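Long-range contacts in DUF4848 domain-containing protein (Bacteroides thetaiotaomicron, PDB 4LB8), which is of unknown function but folds into a mainly helical N-terminal part and a beta-rich C-terminal part and assembles as a two-chain particle, probably made as a lipoprotein precursor: residues Y36-S44 / Y120-N128; Q63-L74 / Y91-F102. All blocks are in the same frame, centred on the assembly; numbering follows the deposited sequence.

Interaction 1: Y36-S44 / Y120-N128; sequences YENALLKVS and YVANEYFVN
Within the DUF4848 family region, of unknown function, a short 3-10 turn, residues 121-125, and Phe-126 just after it pack against the helix 33-44, with Phe-126 pushed edge-on into the helix surface. The rim of its ring meets backbone as well as side chains: CZ comes to 3.4 Å from Ala-39 O in the plane of the ring, and CE2 lies 3.5 Å from Leu-40 CA. The rotation of Val-43 about CA-CB (chi1 177°) splits its two methyls, CG2 going to this same edge and CG1 over a face of Tyr-125, 4.0 Å from its CG. Leu-40 CD1 touches Ala-122 CB at 3.9 Å. At the upstream end of the helix segment Tyr-36 OH donates to Asn-123 OD1 at 2.6 Å, on a lone pair in the carbonyl plane with a C=O...O angle of 120°; ring and amide planes are 44° apart. With an alanine in place of Tyr-36, Asn-123 OD1 would probably lose this donor and a gap would open beside Phe-30 and Phe-133, whose rings meet the tyrosine. The ND2 of the same amide is bonded to Asp-142, and the Tyr-125 hydroxyl to Thr-256 O of the second subunit. Apolar packing supplies most of the contact, while the amide of Asn-123, gripped at both ends, is likely to be fixed in its rotation.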
loop_
_atom_site.group_PDB
_atom_site.type_symbol
_atom_site.label_atom_id
_atom_site.label_comp_id
_atom_site.label_asym_id
_atom_site.label_seq_id
_atom_site.Cartn_x
_atom_site.Cartn_y
_atom_site.Cartn_z
ATOM N N TYR A 36 -0.130 30.773 -26.781
ATOM C CA TYR A 36 0.290 29.467 -26.287
ATOM C C TYR A 36 -0.688 28.965 -25.190
ATOM O O TYR A 36 -1.241 27.871 -25.330
ATOM C CB TYR A 36 1.771 29.528 -25.794
ATOM C CG TYR A 36 2.103 28.513 -24.728
ATOM C CD1 TYR A 36 2.163 27.153 -25.026
ATOM C CD2 TYR A 36 2.253 28.895 -23.400
ATOM C CE1 TYR A 36 2.369 26.202 -24.032
ATOM C CE2 TYR A 36 2.464 27.953 -22.399
ATOM C CZ TYR A 36 2.509 26.607 -22.720
ATOM O OH TYR A 36 2.739 25.683 -21.741
ATOM N N GLU A 37 -0.927 29.776 -24.138
ATOM C CA GLU A 37 -1.801 29.415 -23.019
ATOM C C GLU A 37 -3.218 29.159 -23.500
ATOM O O GLU A 37 -3.848 28.234 -23.006
ATOM C CB GLU A 37 -1.767 30.473 -21.908
ATOM C CG GLU A 37 -0.548 30.322 -21.002
ATOM C CD GLU A 37 -0.220 31.495 -20.097
ATOM O OE1 GLU A 37 -0.628 32.634 -20.428
ATOM O OE2 GLU A 37 0.515 31.290 -19.100
ATOM N N ASN A 38 -3.692 29.941 -24.495
ATOM C CA ASN A 38 -5.008 29.770 -25.101
ATOM C C ASN A 38 -5.081 28.481 -25.890
ATOM O O ASN A 38 -6.016 27.708 -25.666
ATOM C CB ASN A 38 -5.352 30.955 -25.992
ATOM C CG ASN A 38 -6.105 32.016 -25.243
ATOM O OD1 ASN A 38 -5.527 32.810 -24.478
ATOM N ND2 ASN A 38 -7.428 31.984 -25.376
ATOM N N ALA A 39 -4.095 28.223 -26.790
ATOM C CA ALA A 39 -4.036 26.988 -27.584
ATOM C C ALA A 39 -3.921 25.744 -26.689
ATOM O O ALA A 39 -4.522 24.721 -27.001
ATOM C CB ALA A 39 -2.873 27.036 -28.547
ATOM N N LEU A 40 -3.187 25.841 -25.562
ATOM C CA LEU A 40 -3.031 24.734 -24.619
ATOM C C LEU A 40 -4.429 24.361 -24.006
ATOM O O LEU A 40 -4.816 23.176 -24.019
ATOM C CB LEU A 40 -1.987 25.128 -23.539
ATOM C CG LEU A 40 -1.514 24.062 -22.515
ATOM C CD1 LEU A 40 -0.654 22.982 -23.155
ATOM C CD2 LEU A 40 -0.764 24.725 -21.380
ATOM N N LEU A 41 -5.202 25.386 -23.561
ATOM C CA LEU A 41 -6.539 25.240 -22.985
ATOM C C LEU A 41 -7.508 24.636 -23.993
ATOM O O LEU A 41 -8.167 23.642 -23.678
ATOM C CB LEU A 41 -7.078 26.604 -22.486
ATOM C CG LEU A 41 -8.516 26.590 -21.913
ATOM C CD1 LEU A 41 -8.570 25.784 -20.600
ATOM C CD2 LEU A 41 -9.009 27.989 -21.693
ATOM N N LYS A 42 -7.598 25.239 -25.206
ATOM C CA LYS A 42 -8.490 24.771 -26.276
ATOM C C LYS A 42 -8.123 23.341 -26.702
ATOM O O LYS A 42 -9.007 22.493 -26.714
ATOM C CB LYS A 42 -8.499 25.717 -27.484
ATOM C CG LYS A 42 -8.875 27.179 -27.198
ATOM C CD LYS A 42 -10.372 27.463 -27.131
ATOM C CE LYS A 42 -10.656 28.920 -26.823
ATOM N NZ LYS A 42 -12.110 29.241 -26.919
ATOM N N VAL A 43 -6.836 23.053 -26.968
ATOM C CA VAL A 43 -6.408 21.707 -27.378
ATOM C C VAL A 43 -6.549 20.689 -26.223
ATOM O O VAL A 43 -7.095 19.618 -26.469
ATOM C CB VAL A 43 -4.990 21.681 -27.992
ATOM C CG1 VAL A 43 -4.550 20.258 -28.346
ATOM C CG2 VAL A 43 -4.947 22.562 -29.230
ATOM N N SER A 44 -6.129 21.016 -24.975
ATOM C CA SER A 44 -6.263 20.035 -23.886
ATOM C C SER A 44 -7.722 19.703 -23.538
ATOM O O SER A 44 -7.936 18.674 -22.911
ATOM C CB SER A 44 -5.511 20.463 -22.628
ATOM O OG SER A 44 -6.178 21.488 -21.915
ATOM N N TYR A 120 5.385 19.521 -16.878
ATOM C CA TYR A 120 4.174 20.204 -17.328
ATOM C C TYR A 120 3.631 19.387 -18.487
ATOM O O TYR A 120 3.884 19.653 -19.660
ATOM C CB TYR A 120 4.515 21.665 -17.678
ATOM C CG TYR A 120 5.347 22.343 -16.601
ATOM C CD1 TYR A 120 4.985 22.263 -15.258
ATOM C CD2 TYR A 120 6.518 23.024 -16.917
ATOM C CE1 TYR A 120 5.773 22.825 -14.260
ATOM C CE2 TYR A 120 7.303 23.616 -15.925
ATOM C CZ TYR A 120 6.912 23.530 -14.601
ATOM O OH TYR A 120 7.644 24.128 -13.607
ATOM N N VAL A 121 2.913 18.336 -18.100
ATOM C CA VAL A 121 2.375 17.227 -18.882
ATOM C C VAL A 121 1.563 17.626 -20.132
ATOM O O VAL A 121 1.724 16.982 -21.182
ATOM C CB VAL A 121 1.575 16.221 -17.998
ATOM C CG1 VAL A 121 2.502 15.505 -17.036
ATOM C CG2 VAL A 121 0.406 16.872 -17.248
ATOM N N ALA A 122 0.682 18.642 -20.023
ATOM C CA ALA A 122 -0.192 19.042 -21.139
ATOM C C ALA A 122 0.616 19.625 -22.308
ATOM O O ALA A 122 0.134 19.604 -23.418
ATOM C CB ALA A 122 -1.266 20.012 -20.676
ATOM N N ASN A 123 1.880 20.005 -22.086
ATOM C CA ASN A 123 2.752 20.514 -23.152
ATOM C C ASN A 123 3.099 19.437 -24.211
ATOM O O ASN A 123 3.605 19.794 -25.277
ATOM C CB ASN A 123 4.023 21.104 -22.573
ATOM C CG ASN A 123 3.823 22.494 -22.063
ATOM O OD1 ASN A 123 2.936 23.197 -22.508
ATOM N ND2 ASN A 123 4.659 22.954 -21.147
ATOM N N GLU A 124 2.788 18.144 -23.930
ATOM C CA GLU A 124 2.995 16.989 -24.817
ATOM C C GLU A 124 2.336 17.216 -26.198
ATOM O O GLU A 124 2.846 16.728 -27.207
ATOM C CB GLU A 124 2.475 15.686 -24.177
ATOM C CG GLU A 124 0.964 15.602 -23.961
ATOM C CD GLU A 124 0.363 14.208 -23.932
ATOM O OE1 GLU A 124 1.089 13.232 -24.228
ATOM O OE2 GLU A 124 -0.851 14.096 -23.646
ATOM N N TYR A 125 1.238 17.982 -26.238
ATOM C CA TYR A 125 0.526 18.328 -27.462
ATOM C C TYR A 125 1.377 19.178 -28.406
ATOM O O TYR A 125 1.170 19.115 -29.609
ATOM C CB TYR A 125 -0.764 19.110 -27.128
ATOM C CG TYR A 125 -1.728 18.353 -26.242
ATOM C CD1 TYR A 125 -2.302 17.161 -26.664
ATOM C CD2 TYR A 125 -2.125 18.867 -25.013
ATOM C CE1 TYR A 125 -3.152 16.437 -25.833
ATOM C CE2 TYR A 125 -3.009 18.174 -24.191
ATOM C CZ TYR A 125 -3.516 16.955 -24.602
ATOM O OH TYR A 125 -4.383 16.262 -23.797
ATOM N N PHE A 126 2.298 20.001 -27.876
ATOM C CA PHE A 126 3.019 20.912 -28.745
ATOM C C PHE A 126 4.532 20.658 -28.811
ATOM O O PHE A 126 5.117 21.017 -29.835
ATOM C CB PHE A 126 2.741 22.363 -28.336
ATOM C CG PHE A 126 1.286 22.755 -28.159
ATOM C CD1 PHE A 126 0.379 22.623 -29.202
ATOM C CD2 PHE A 126 0.841 23.316 -26.969
ATOM C CE1 PHE A 126 -0.963 23.021 -29.049
ATOM C CE2 PHE A 126 -0.493 23.727 -26.821
ATOM C CZ PHE A 126 -1.390 23.566 -27.856
ATOM N N VAL A 127 5.160 20.033 -27.770
ATOM C CA VAL A 127 6.598 19.720 -27.793
ATOM C C VAL A 127 6.921 18.736 -28.929
ATOM O O VAL A 127 6.114 17.860 -29.251
ATOM C CB VAL A 127 7.213 19.199 -26.458
ATOM C CG1 VAL A 127 7.329 20.300 -25.413
ATOM C CG2 VAL A 127 6.475 17.976 -25.914
ATOM N N ASN A 128 8.103 18.891 -29.529
ATOM C CA ASN A 128 8.572 18.022 -30.589
ATOM C C ASN A 128 9.338 16.839 -29.980
ATOM O O ASN A 128 9.223 16.565 -28.776
ATOM C CB ASN A 128 9.428 18.803 -31.618
ATOM C CG ASN A 128 10.695 19.459 -31.096
ATOM O OD1 ASN A 128 11.210 19.164 -30.012
ATOM N ND2 ASN A 128 11.253 20.343 -31.897
#

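Interaction 2: Q63-L74 / Y91-F102; sequences QMILMQEADGEL and YEKYKHKYGDVF
Tyr-94 and Tyr-98, one turn apart, point their rings from helix 84-98 at the helix 63-80, and the two segments run antiparallel, their axes 11.5 Å apart at 175°. Tyr-98 is a knob in a hole formed by Leu-66, Glu-69, Ala-70 and Glu-73. Ala-70 CB lies over one face of its ring, 3.7 Å from the centroid in a CH-pi contact, and Leu-66 CD1 meets the edge. Its hydroxyl donates to Glu-73 OE1 at 2.7 Å on the anti side of the carboxylate; Lys-97 NZ reaches the same oxygen at 2.9 Å on the syn side, from the opposite face of the carboxylate plane, closing a salt bridge. Glu-73 gets there fully extended, CG anti to the backbone N (chi1 -171°), its carboxylate nearly perpendicular to the Tyr-94 ring. Tyr-94 OH donates to Ala-70 O at 2.7 Å from above the carbonyl plane, opposite the side used by Leu-74 N, so that this helical carbonyl serves two donors. Leu-74 CD1 lies over one face of Tyr-94. Towards the other end, Phe-102 takes the selenium and CE of Met-67, a selenomethionine, over one face, with CE 4.0 Å from the ring centroid, while its edge points at Gln-63 O. Leu-66 CD2 and Val-101 CG1 meet tip to tip at 3.8 Å, and a water donates to both Gln-63 OE1 and Val-101 O, while Gln-63 NE2 is hydrogen-bonded to Asn-128 O. Helix 48-57 packs on the side of 63-80 that carries Met-64, Ile-65 and Gln-68. Asp-71 forms a salt bridge with Arg-208 of the second subunit, and Tyr-91 OH bonds to Leu-112 O in the loop leading towards strand 132-135.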
loop_
_atom_site.group_PDB
_atom_site.type_symbol
_atom_site.label_atom_id
_atom_site.label_comp_id
_atom_site.label_asym_id
_atom_site.label_seq_id
_atom_site.Cartn_x
_atom_site.Cartn_y
_atom_site.Cartn_z
ATOM N N GLN A 63 4.960 14.855 -29.242
ATOM C CA GLN A 63 5.219 13.799 -28.275
ATOM C C GLN A 63 3.949 13.051 -27.940
ATOM O O GLN A 63 4.015 11.843 -27.686
ATOM C CB GLN A 63 5.852 14.362 -27.026
ATOM C CG GLN A 63 7.348 14.353 -27.160
ATOM C CD GLN A 63 8.036 14.702 -25.895
ATOM O OE1 GLN A 63 7.553 14.400 -24.786
ATOM N NE2 GLN A 63 9.219 15.272 -26.047
HETATM N N MSE A 64 2.790 13.743 -28.008
HETATM C CA MSE A 64 1.493 13.129 -27.795
HETATM C C MSE A 64 1.212 12.040 -28.866
HETATM O O MSE A 64 0.790 10.944 -28.498
HETATM C CB MSE A 64 0.388 14.183 -27.782
HETATM C CG MSE A 64 -0.929 13.628 -27.274
HETATM SE SE MSE A 64 -2.382 13.523 -28.587
HETATM C CE MSE A 64 -1.752 12.534 -29.850
ATOM N N ILE A 65 1.452 12.337 -30.174
ATOM C CA ILE A 65 1.228 11.390 -31.287
ATOM C C ILE A 65 2.148 10.178 -31.107
ATOM O O ILE A 65 1.704 9.041 -31.304
ATOM C CB ILE A 65 1.385 12.054 -32.702
ATOM C CG1 ILE A 65 0.486 13.321 -32.890
ATOM C CG2 ILE A 65 1.247 11.038 -33.866
ATOM C CD1 ILE A 65 -1.084 13.114 -33.035
ATOM N N LEU A 66 3.399 10.417 -30.673
ATOM C CA LEU A 66 4.358 9.353 -30.381
ATOM C C LEU A 66 3.861 8.469 -29.222
ATOM O O LEU A 66 4.040 7.267 -29.296
ATOM C CB LEU A 66 5.746 9.944 -30.060
ATOM C CG LEU A 66 6.909 8.962 -30.094
ATOM C CD1 LEU A 66 7.166 8.462 -31.507
ATOM C CD2 LEU A 66 8.149 9.590 -29.498
HETATM N N MSE A 67 3.237 9.050 -28.176
HETATM C CA MSE A 67 2.676 8.337 -27.018
HETATM C C MSE A 67 1.510 7.456 -27.469
HETATM O O MSE A 67 1.422 6.303 -27.042
HETATM C CB MSE A 67 2.234 9.321 -25.920
HETATM C CG MSE A 67 1.829 8.645 -24.597
HETATM SE SE MSE A 67 3.246 7.590 -23.772
HETATM C CE MSE A 67 4.047 8.965 -22.617
ATOM N N GLN A 68 0.650 7.967 -28.366
ATOM C CA GLN A 68 -0.431 7.174 -28.960
ATOM C C GLN A 68 0.170 5.924 -29.638
ATOM O O GLN A 68 -0.266 4.800 -29.375
ATOM C CB GLN A 68 -1.219 7.995 -30.002
ATOM C CG GLN A 68 -2.057 9.120 -29.462
ATOM C CD GLN A 68 -3.449 8.689 -29.071
ATOM O OE1 GLN A 68 -3.803 8.694 -27.883
ATOM N NE2 GLN A 68 -4.291 8.360 -30.063
ATOM N N GLU A 69 1.198 6.140 -30.480
ATOM C CA GLU A 69 1.907 5.102 -31.219
ATOM C C GLU A 69 2.580 4.098 -30.285
ATOM O O GLU A 69 2.464 2.888 -30.503
ATOM C CB GLU A 69 2.964 5.739 -32.128
ATOM C CG GLU A 69 2.401 6.486 -33.319
ATOM C CD GLU A 69 3.448 7.052 -34.261
ATOM O OE1 GLU A 69 4.657 6.802 -34.038
ATOM O OE2 GLU A 69 3.054 7.738 -35.233
ATOM N N ALA A 70 3.291 4.610 -29.249
ATOM C CA ALA A 70 4.046 3.820 -28.284
ATOM C C ALA A 70 3.126 2.865 -27.547
ATOM O O ALA A 70 3.432 1.672 -27.478
ATOM C CB ALA A 70 4.770 4.740 -27.307
ATOM N N ASP A 71 1.964 3.391 -27.061
ATOM C CA ASP A 71 0.911 2.681 -26.330
ATOM C C ASP A 71 0.230 1.619 -27.235
ATOM O O ASP A 71 0.075 0.459 -26.817
ATOM C CB ASP A 71 -0.111 3.675 -25.736
ATOM C CG ASP A 71 0.315 4.337 -24.422
ATOM O OD1 ASP A 71 1.220 3.796 -23.740
ATOM O OD2 ASP A 71 -0.315 5.343 -24.033
ATOM N N GLY A 72 -0.103 2.012 -28.469
ATOM C CA GLY A 72 -0.666 1.125 -29.483
ATOM C C GLY A 72 0.267 -0.037 -29.773
ATOM O O GLY A 72 -0.164 -1.182 -29.729
ATOM N N GLU A 73 1.567 0.245 -29.987
ATOM C CA GLU A 73 2.617 -0.754 -30.227
ATOM C C GLU A 73 2.861 -1.681 -28.982
ATOM O O GLU A 73 3.183 -2.851 -29.178
ATOM C CB GLU A 73 3.928 -0.051 -30.648
ATOM C CG GLU A 73 5.031 -0.989 -31.127
ATOM C CD GLU A 73 6.312 -0.384 -31.674
ATOM O OE1 GLU A 73 6.325 0.831 -31.985
ATOM O OE2 GLU A 73 7.298 -1.144 -31.828
ATOM N N LEU A 74 2.727 -1.177 -27.728
ATOM C CA LEU A 74 2.932 -2.017 -26.533
ATOM C C LEU A 74 1.788 -3.041 -26.414
ATOM O O LEU A 74 2.021 -4.217 -26.106
ATOM C CB LEU A 74 3.046 -1.164 -25.244
ATOM C CG LEU A 74 3.336 -1.892 -23.899
ATOM C CD1 LEU A 74 4.546 -2.821 -23.985
ATOM C CD2 LEU A 74 3.527 -0.895 -22.752
ATOM N N TYR A 91 10.081 -6.515 -26.493
ATOM C CA TYR A 91 10.069 -5.406 -25.546
ATOM C C TYR A 91 11.439 -4.713 -25.401
ATOM O O TYR A 91 11.457 -3.527 -25.069
ATOM C CB TYR A 91 9.542 -5.879 -24.183
ATOM C CG TYR A 91 9.309 -4.769 -23.185
ATOM C CD1 TYR A 91 8.313 -3.814 -23.389
ATOM C CD2 TYR A 91 10.057 -4.693 -22.018
ATOM C CE1 TYR A 91 8.093 -2.788 -22.466
ATOM C CE2 TYR A 91 9.828 -3.691 -21.077
ATOM C CZ TYR A 91 8.867 -2.724 -21.318
ATOM O OH TYR A 91 8.691 -1.730 -20.395
ATOM N N GLU A 92 12.562 -5.423 -25.658
ATOM C CA GLU A 92 13.907 -4.835 -25.611
ATOM C C GLU A 92 14.077 -3.869 -26.774
ATOM O O GLU A 92 14.622 -2.768 -26.597
ATOM C CB GLU A 92 15.021 -5.904 -25.637
ATOM C CG GLU A 92 15.396 -6.456 -24.264
ATOM C CD GLU A 92 15.873 -5.464 -23.215
ATOM O OE1 GLU A 92 16.970 -4.890 -23.400
ATOM O OE2 GLU A 92 15.165 -5.286 -22.194
ATOM N N LYS A 93 13.558 -4.271 -27.957
ATOM C CA LYS A 93 13.589 -3.493 -29.197
ATOM C C LYS A 93 12.674 -2.272 -29.035
ATOM O O LYS A 93 13.090 -1.164 -29.364
ATOM C CB LYS A 93 13.208 -4.375 -30.405
ATOM C CG LYS A 93 14.276 -5.438 -30.691
ATOM C CD LYS A 93 13.878 -6.475 -31.737
ATOM C CE LYS A 93 15.061 -7.274 -32.261
ATOM N NZ LYS A 93 15.559 -8.277 -31.278
ATOM N N TYR A 94 11.478 -2.465 -28.434
ATOM C CA TYR A 94 10.506 -1.416 -28.104
ATOM C C TYR A 94 11.139 -0.330 -27.196
ATOM O O TYR A 94 11.052 0.858 -27.527
ATOM C CB TYR A 94 9.277 -2.041 -27.420
ATOM C CG TYR A 94 8.239 -1.054 -26.926
ATOM C CD1 TYR A 94 7.220 -0.603 -27.763
ATOM C CD2 TYR A 94 8.240 -0.616 -25.601
ATOM C CE1 TYR A 94 6.247 0.283 -27.302
ATOM C CE2 TYR A 94 7.280 0.281 -25.133
ATOM C CZ TYR A 94 6.275 0.711 -25.980
ATOM O OH TYR A 94 5.310 1.557 -25.496
ATOM N N LYS A 95 11.743 -0.738 -26.042
ATOM C CA LYS A 95 12.401 0.175 -25.098
ATOM C C LYS A 95 13.481 0.978 -25.814
ATOM O O LYS A 95 13.417 2.200 -25.779
ATOM C CB LYS A 95 12.994 -0.589 -23.928
ATOM C CG LYS A 95 11.973 -1.056 -22.926
ATOM C CD LYS A 95 12.655 -1.719 -21.720
ATOM C CE LYS A 95 12.820 -0.791 -20.533
ATOM N NZ LYS A 95 13.238 -1.519 -19.301
ATOM N N HIS A 96 14.398 0.312 -26.560
ATOM C CA HIS A 96 15.433 0.990 -27.340
ATOM C C HIS A 96 14.819 2.084 -28.243
ATOM O O HIS A 96 15.355 3.195 -28.306
ATOM C CB HIS A 96 16.238 -0.019 -28.184
ATOM C CG HIS A 96 17.248 0.638 -29.087
ATOM N ND1 HIS A 96 18.500 1.030 -28.618
ATOM C CD2 HIS A 96 17.137 1.019 -30.386
ATOM C CE1 HIS A 96 19.107 1.614 -29.644
ATOM N NE2 HIS A 96 18.328 1.637 -30.728
ATOM N N LYS A 97 13.691 1.767 -28.915
ATOM C CA LYS A 97 12.960 2.643 -29.825
ATOM C C LYS A 97 12.425 3.912 -29.127
ATOM O O LYS A 97 12.613 5.005 -29.665
ATOM C CB LYS A 97 11.798 1.873 -30.497
ATOM C CG LYS A 97 11.020 2.692 -31.534
ATOM C CD LYS A 97 9.927 1.899 -32.240
ATOM C CE LYS A 97 9.202 2.739 -33.276
ATOM N NZ LYS A 97 8.114 1.986 -33.966
ATOM N N TYR A 98 11.768 3.767 -27.952
ATOM C CA TYR A 98 11.100 4.854 -27.221
ATOM C C TYR A 98 11.837 5.398 -25.977
ATOM O O TYR A 98 11.470 6.464 -25.499
ATOM C CB TYR A 98 9.696 4.372 -26.779
ATOM C CG TYR A 98 8.771 4.117 -27.946
ATOM C CD1 TYR A 98 8.201 5.172 -28.654
ATOM C CD2 TYR A 98 8.491 2.819 -28.371
ATOM C CE1 TYR A 98 7.392 4.945 -29.770
ATOM C CE2 TYR A 98 7.681 2.578 -29.484
ATOM C CZ TYR A 98 7.135 3.646 -30.182
ATOM O OH TYR A 98 6.309 3.429 -31.257
ATOM N N GLY A 99 12.834 4.670 -25.472
ATOM C CA GLY A 99 13.584 4.978 -24.254
ATOM C C GLY A 99 14.419 6.237 -24.186
ATOM O O GLY A 99 15.020 6.496 -23.142
ATOM N N ASP A 100 14.450 7.035 -25.265
ATOM C CA ASP A 100 15.167 8.302 -25.317
ATOM C C ASP A 100 14.188 9.484 -25.159
ATOM O O ASP A 100 14.355 10.280 -24.219
ATOM C CB ASP A 100 15.998 8.395 -26.594
ATOM C CG ASP A 100 17.235 7.532 -26.466
ATOM O OD1 ASP A 100 17.103 6.281 -26.541
ATOM O OD2 ASP A 100 18.310 8.087 -26.160
ATOM N N VAL A 101 13.148 9.574 -26.034
ATOM C CA VAL A 101 12.097 10.599 -25.927
ATOM C C VAL A 101 11.320 10.346 -24.607
ATOM O O VAL A 101 11.033 11.287 -23.849
ATOM C CB VAL A 101 11.148 10.598 -27.158
ATOM C CG1 VAL A 101 10.109 11.699 -27.055
ATOM C CG2 VAL A 101 11.927 10.738 -28.457
ATOM N N PHE A 102 11.032 9.050 -24.321
ATOM C CA PHE A 102 10.300 8.634 -23.138
ATOM C C PHE A 102 11.186 7.955 -22.127
ATOM O O PHE A 102 12.331 7.625 -22.383
ATOM C CB PHE A 102 9.093 7.748 -23.498
ATOM C CG PHE A 102 8.088 8.463 -24.360
ATOM C CD1 PHE A 102 7.722 9.779 -24.088
ATOM C CD2 PHE A 102 7.509 7.824 -25.454
ATOM C CE1 PHE A 102 6.774 10.441 -24.885
ATOM C CE2 PHE A 102 6.579 8.488 -26.263
ATOM C CZ PHE A 102 6.206 9.787 -25.963
HETATM O O HOH W 1 9.161 12.947 -22.701
#

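The two contacts are joined directly: Glu-124 O of 120-128 probably accepts from Met-64 N, Asn-128 O probably accepts from Gln-63 NE2, and Tyr-125 packs on Met-64. The start of helix 63-80 thus touches the turn of interaction 1 while facing Val-101 and Phe-102 in interaction 2. Interaction 1 is the more buried, a loop set on a helix by apolar packing and one neutral hydrogen bond. Interaction 2 pairs two antiparallel helices and is only partly buried; its aromatic interior gives way to the Glu-73 to Lys-97 salt bridge, with Lys-97 exposed. Both also meet the second subunit.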